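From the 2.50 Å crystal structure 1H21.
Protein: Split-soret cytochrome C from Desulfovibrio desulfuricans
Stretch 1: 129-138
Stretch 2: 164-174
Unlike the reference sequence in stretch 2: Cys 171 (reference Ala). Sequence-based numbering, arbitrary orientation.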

# COMPACT_ATOMS: atom_id res chain seq x y z
N ALA A 129 22.49 -11.06 -15.95
CA ALA A 129 21.09 -11.13 -16.34
C ALA A 129 20.52 -9.74 -16.03
O ALA A 129 19.31 -9.50 -16.16
CB ALA A 129 20.35 -12.21 -15.55
N ALA A 130 21.42 -8.85 -15.59
CA ALA A 130 21.07 -7.48 -15.23
C ALA A 130 20.42 -6.79 -16.41
O ALA A 130 21.02 -6.71 -17.49
CB ALA A 130 22.30 -6.72 -14.79
N GLN A 131 19.21 -6.29 -16.21
CA GLN A 131 18.50 -5.60 -17.28
C GLN A 131 18.63 -4.09 -17.22
O GLN A 131 18.24 -3.40 -18.17
CB GLN A 131 17.04 -6.03 -17.33
CG GLN A 131 16.86 -7.52 -17.60
CD GLN A 131 15.42 -7.86 -17.87
OE1 GLN A 131 14.89 -8.82 -17.27
NE2 GLN A 131 14.77 -7.09 -18.78
N GLY A 132 19.11 -3.57 -16.09
CA GLY A 132 19.29 -2.13 -15.93
C GLY A 132 20.75 -1.77 -16.07
O GLY A 132 21.15 -1.21 -17.09
N VAL A 133 21.52 -2.00 -15.02
CA VAL A 133 22.96 -1.76 -15.02
C VAL A 133 23.64 -2.97 -14.36
O VAL A 133 23.20 -3.46 -13.31
CB VAL A 133 23.35 -0.47 -14.27
CG1 VAL A 133 22.63 0.72 -14.83
CG2 VAL A 133 23.14 -0.62 -12.76
N LYS A 134 24.67 -3.48 -15.03
CA LYS A 134 25.41 -4.63 -14.54
C LYS A 134 26.35 -4.12 -13.46
O LYS A 134 26.76 -2.95 -13.52
CB LYS A 134 26.20 -5.25 -15.68
CG LYS A 134 25.74 -6.66 -16.08
CD LYS A 134 26.22 -6.99 -17.50
CE LYS A 134 25.48 -6.19 -18.56
NZ LYS A 134 26.29 -6.12 -19.83
N GLY A 135 26.62 -4.94 -12.45
CA GLY A 135 27.55 -4.49 -11.44
C GLY A 135 27.30 -4.65 -9.97
O GLY A 135 26.72 -5.66 -9.51
N ASP A 136 27.75 -3.64 -9.23
CA ASP A 136 27.64 -3.58 -7.78
C ASP A 136 26.84 -2.37 -7.40
O ASP A 136 26.89 -1.36 -8.10
CB ASP A 136 29.03 -3.42 -7.17
CG ASP A 136 29.61 -4.72 -6.68
OD1 ASP A 136 30.02 -5.54 -7.53
OD2 ASP A 136 29.64 -4.94 -5.44
N LEU A 137 26.11 -2.46 -6.29
CA LEU A 137 25.31 -1.34 -5.81
C LEU A 137 25.51 -1.17 -4.31
O LEU A 137 25.72 -2.15 -3.59
CB LEU A 137 23.82 -1.51 -6.15
CG LEU A 137 23.45 -1.30 -7.62
CD1 LEU A 137 22.04 -1.80 -7.91
CD2 LEU A 137 23.60 0.18 -7.98
N PRO A 138 25.53 0.09 -3.83
CA PRO A 138 25.71 0.39 -2.41
C PRO A 138 24.51 -0.17 -1.67
O PRO A 138 23.40 -0.15 -2.20
CB PRO A 138 25.68 1.92 -2.36
CG PRO A 138 26.03 2.34 -3.75
CD PRO A 138 25.31 1.33 -4.60
N SER A 164 18.14 7.73 -12.26
CA SER A 164 19.26 6.91 -12.72
C SER A 164 18.88 5.48 -12.99
O SER A 164 17.95 4.94 -12.36
CB SER A 164 20.39 6.94 -11.68
OG SER A 164 21.56 6.31 -12.17
N LYS A 165 19.63 4.84 -13.89
CA LYS A 165 19.41 3.43 -14.22
C LYS A 165 19.74 2.59 -13.00
O LYS A 165 19.25 1.47 -12.83
CB LYS A 165 20.28 3.00 -15.39
CG LYS A 165 19.72 3.40 -16.74
CD LYS A 165 20.10 2.37 -17.80
CE LYS A 165 19.47 2.70 -19.14
NZ LYS A 165 19.55 1.55 -20.08
N GLN A 166 20.59 3.15 -12.15
CA GLN A 166 21.01 2.48 -10.94
C GLN A 166 19.89 2.29 -9.95
O GLN A 166 19.75 1.22 -9.40
CB GLN A 166 22.12 3.27 -10.26
CG GLN A 166 23.51 3.08 -10.82
CD GLN A 166 24.31 4.32 -10.63
OE1 GLN A 166 24.04 5.33 -11.30
NE2 GLN A 166 25.23 4.31 -9.68
N ARG A 167 19.09 3.33 -9.72
CA ARG A 167 18.04 3.17 -8.74
C ARG A 167 16.92 2.27 -9.23
O ARG A 167 16.24 1.61 -8.43
CB ARG A 167 17.58 4.51 -8.14
CG ARG A 167 16.45 5.19 -8.83
CD ARG A 167 15.08 4.81 -8.26
NE ARG A 167 14.14 4.72 -9.36
CZ ARG A 167 13.19 3.80 -9.48
NH1 ARG A 167 13.02 2.88 -8.53
NH2 ARG A 167 12.51 3.71 -10.61
N SER A 168 16.73 2.21 -10.55
CA SER A 168 15.71 1.32 -11.08
C SER A 168 16.29 -0.11 -11.04
O SER A 168 15.55 -1.08 -10.93
CB SER A 168 15.31 1.72 -12.50
OG SER A 168 16.31 1.37 -13.44
N GLU A 169 17.62 -0.22 -11.12
CA GLU A 169 18.28 -1.52 -11.02
C GLU A 169 18.13 -1.93 -9.56
O GLU A 169 17.76 -3.06 -9.25
CB GLU A 169 19.76 -1.41 -11.39
CG GLU A 169 20.57 -2.71 -11.26
CD GLU A 169 20.12 -3.82 -12.21
OE1 GLU A 169 19.83 -3.54 -13.39
OE2 GLU A 169 20.09 -4.99 -11.78
N ARG A 170 18.38 -0.98 -8.66
CA ARG A 170 18.26 -1.22 -7.23
C ARG A 170 16.86 -1.71 -6.84
O ARG A 170 16.74 -2.71 -6.13
CB ARG A 170 18.55 0.06 -6.43
CG ARG A 170 18.31 -0.07 -4.93
CD ARG A 170 17.95 1.28 -4.34
NE ARG A 170 17.67 1.25 -2.90
CZ ARG A 170 16.47 1.50 -2.38
NH1 ARG A 170 15.43 1.77 -3.18
NH2 ARG A 170 16.31 1.52 -1.07
N CYS A 171 15.82 -1.01 -7.29
CA CYS A 171 14.47 -1.43 -6.93
C CYS A 171 14.16 -2.81 -7.50
O CYS A 171 13.50 -3.62 -6.83
CB CYS A 171 13.40 -0.36 -7.25
SG CYS A 171 13.33 1.05 -6.01
N GLY A 172 14.77 -3.13 -8.63
CA GLY A 172 14.57 -4.42 -9.26
C GLY A 172 15.15 -5.54 -8.41
O GLY A 172 14.55 -6.61 -8.28
N ARG A 173 16.32 -5.29 -7.81
CA ARG A 173 16.97 -6.27 -6.96
C ARG A 173 16.24 -6.39 -5.64
O ARG A 173 16.11 -7.49 -5.10
CB ARG A 173 18.44 -5.91 -6.75
CG ARG A 173 19.22 -5.80 -8.07
CD ARG A 173 20.70 -5.44 -7.89
NE ARG A 173 21.34 -5.15 -9.18
CZ ARG A 173 22.66 -5.18 -9.41
NH1 ARG A 173 23.50 -5.48 -8.42
NH2 ARG A 173 23.12 -4.88 -10.62
N LEU A 174 15.75 -5.27 -5.12
CA LEU A 174 15.02 -5.27 -3.86
C LEU A 174 13.78 -6.14 -4.01
O LEU A 174 13.40 -6.85 -3.09
CB LEU A 174 14.61 -3.87 -3.45
CG LEU A 174 15.71 -2.91 -2.98
CD1 LEU A 174 15.05 -1.61 -2.54
CD2 LEU A 174 16.50 -3.52 -1.84

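A single carboxylate oxygen, Glu 169 OE1, gathers two consecutive backbone amides of a segment that has neither helix nor strand structure. Gly 132 N and Val 133 N each donate to it: Gly 132 N lies 2.8 Å from Glu 169 OE1 in a bond weakened by its bent geometry, and Val 133 N lies 2.8 Å from Glu 169 OE1 in a straighter one. The example illustrates a general principle: an irregular segment of chain, lacking repetitive partners for its polar backbone, can be fixed to a helix by charged side chains that stand in for them.

The helix supplies both polarities. Glu 169 and Arg 173, one turn apart, both point toward the loop and are joined by a salt bridge, with Arg 173 NE 2.9 Å from Glu 169 OE2. The acid thus divides its oxygens, OE1 receiving loop amides and OE2 receiving the arginine. The guanidinium in turn serves loop carbonyls, through two weak hydrogen bonds: Arg 173 NH2 to Val 133 O at 3.0 Å and Arg 173 NH1 to Gly 135 O at 3.4 Å. Both carbonyls lie near the guanidinium plane, where its N-H groups are directed. Val 133 therefore offers its N to the acid and its O to the base. Both charged residues are buried, so the salt bridge and the backbone partners compensate charges that would otherwise be costly to enclose.

Apolar side chains complete the contact. Leu 137, with the largest area covered by the opposing stretch, points toward the helix and lays CD1 over one face of the guanidinium, with Leu 137 CD1 3.7 Å from Arg 173 NE, leaving the edge free for the carbonyls. Leu 137 CD1 is also 3.8 Å from Glu 169 CG, packing against the aliphatic part of the acid. The CA-to-CB bond of Val 133 points sideways, and its methyls reach the helix: Val 133 CG1 is 3.3 Å from Lys 165 CB, and Val 133 CG2 is 3.6 Å from Glu 169 CG. Lys 165 also contributes its aliphatic chain, its CD lying 3.8 Å from Gly 132 O.

Glycine suits both of its positions in the loop. At Gly 132, whose CA is 5.0 Å from the CA of Glu 169, an ideal CB would fall 2.5 Å from Glu 169 OE1, a clash with the very oxygen that binds the amide. At Gly 135 the constraint is local: the backbone angles would jam a CB against the preceding carbonyl oxygen.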